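Local coordinates for protein pyruvate kinase (Pyrobaculum aerophilum, PDB 3QTG) that catalyses the last step of glycolysis, the interconversion of phosphoenolpyruvate and ADP with pyruvate and ATP, using a divalent metal cation and working as a homotetramer, at residues G384-A387 / R388-K392. Sequence-based numbering, arbitrary orientation.
Sequences GTLA and RRIAK. With SO4 (sulfate ion), chain C.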
# COMPACT_ATOMS: atom_id res chain seq x y z
N GLY A 384 25.13 6.98 -22.72
CA GLY A 384 23.83 7.50 -22.29
C GLY A 384 22.86 6.50 -21.69
O GLY A 384 21.78 6.88 -21.26
N THR A 385 23.23 5.22 -21.64
CA THR A 385 22.31 4.14 -21.22
C THR A 385 21.79 4.25 -19.75
O THR A 385 20.58 4.20 -19.51
CB THR A 385 22.96 2.76 -21.44
OG1 THR A 385 23.50 2.70 -22.78
CG2 THR A 385 21.93 1.62 -21.25
N LEU A 386 22.68 4.42 -18.78
CA LEU A 386 22.24 4.50 -17.40
C LEU A 386 21.52 5.82 -17.17
O LEU A 386 20.54 5.87 -16.41
CB LEU A 386 23.40 4.32 -16.42
CG LEU A 386 23.04 4.29 -14.92
CD1 LEU A 386 22.02 3.20 -14.55
CD2 LEU A 386 24.31 4.17 -14.06
N ALA A 387 22.00 6.89 -17.82
CA ALA A 387 21.41 8.22 -17.65
C ALA A 387 19.94 8.20 -18.03
O ALA A 387 19.09 8.66 -17.28
CB ALA A 387 22.17 9.26 -18.47
N ARG A 388 19.66 7.65 -19.22
CA ARG A 388 18.28 7.39 -19.65
C ARG A 388 17.48 6.46 -18.73
O ARG A 388 16.29 6.70 -18.49
CB ARG A 388 18.27 6.83 -21.07
CG ARG A 388 18.54 7.89 -22.15
CD ARG A 388 18.64 7.23 -23.54
NE ARG A 388 19.32 8.11 -24.50
CZ ARG A 388 18.67 8.89 -25.36
NH1 ARG A 388 17.33 8.90 -25.37
NH2 ARG A 388 19.35 9.66 -26.20
N ARG A 389 18.10 5.40 -18.22
CA ARG A 389 17.37 4.52 -17.32
C ARG A 389 16.98 5.24 -16.02
O ARG A 389 15.92 5.01 -15.47
CB ARG A 389 18.16 3.24 -17.04
CG ARG A 389 17.37 2.20 -16.24
CD ARG A 389 18.21 0.97 -15.88
NE ARG A 389 19.03 0.53 -17.00
CZ ARG A 389 18.62 -0.22 -18.00
NH1 ARG A 389 19.47 -0.54 -18.98
NH2 ARG A 389 17.36 -0.66 -18.05
N ILE A 390 17.83 6.14 -15.54
CA ILE A 390 17.51 6.94 -14.36
C ILE A 390 16.37 7.90 -14.67
O ILE A 390 15.41 7.98 -13.89
CB ILE A 390 18.75 7.70 -13.80
CG1 ILE A 390 19.62 6.74 -12.97
CG2 ILE A 390 18.32 8.90 -12.93
CD1 ILE A 390 21.07 7.13 -12.92
N ALA A 391 16.48 8.61 -15.80
CA ALA A 391 15.48 9.60 -16.20
C ALA A 391 14.07 9.06 -16.29
O ALA A 391 13.10 9.76 -15.96
CB ALA A 391 15.87 10.29 -17.51
N LYS A 392 13.93 7.82 -16.74
CA LYS A 392 12.58 7.29 -16.98
C LYS A 392 11.81 7.09 -15.70
O LYS A 392 10.59 6.98 -15.73
CB LYS A 392 12.59 5.99 -17.80
CG LYS A 392 13.07 4.78 -17.06
CD LYS A 392 13.26 3.62 -18.01
CE LYS A 392 13.34 2.33 -17.22
NZ LYS A 392 13.63 1.20 -18.11
S SO4 C . 26.50 3.70 -20.02
O1 SO4 C . 27.85 4.10 -19.70
O2 SO4 C . 26.24 4.04 -21.43
O3 SO4 C . 25.53 4.41 -19.18
O4 SO4 C . 26.28 2.27 -19.84
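Ile-390 lies one turn beyond Leu-386, and its side chain can be followed outward atom by atom as an example of how i to i+4 neighbours share one face of a helix. Its CB rests against Ala-387 O and Leu-386 O. CG1 stands anti to the carbonyl carbon and beside the backbone N (chi1 -79°), which turns that branch back toward the N-terminal end, and CG1 comes 3.7 Å from Leu-386 O. CD1, at the tip, lies 3.7 Å from Leu-386 O and 4.0 Å from Leu-386 CG, touching both the backbone carbonyl and the side chain, and the two chains meet at a slant. The same turn is held by the backbone bond from Ile-390 N to Leu-386 O (2.9 Å), part of a regular ladder that starts with the nearly straight bond from Arg-388 N to Gly-384 O, 173° at the hydrogen. On another flank Thr-385 and Arg-389 run side by side, methyl CG2 4.0 Å from NH1, while NH2 of Arg-389 forms a salt bridge with Asp-360, which also pairs with Lys-392.

The first turn begins at Gly-384, the N-cap residue, whose phi of 92° suits a residue without a side chain. A sulfate ion, probably from the crystallisation liquor, sits at this end: Leu-386 N donates to its O3 (2.9 Å) and Thr-385 N to its O2 (3.2 Å), with a weak bond from Thr-385 OG1 to O2. The helix dipole would be expected to favour an anion here, and Ser-381, Met-382, Ser-383 and Tyr-428 complete the grip.

Helix 385-391 links strands 376-380 and 399-403 in a beta-alpha-beta unit of the alpha/beta domain; Leu-386 and Ile-390 pack on Val-379, Ile-390 also meets Val-367 of helix 358-373, and Ala-387 touches Leu-412 of helix 406-412.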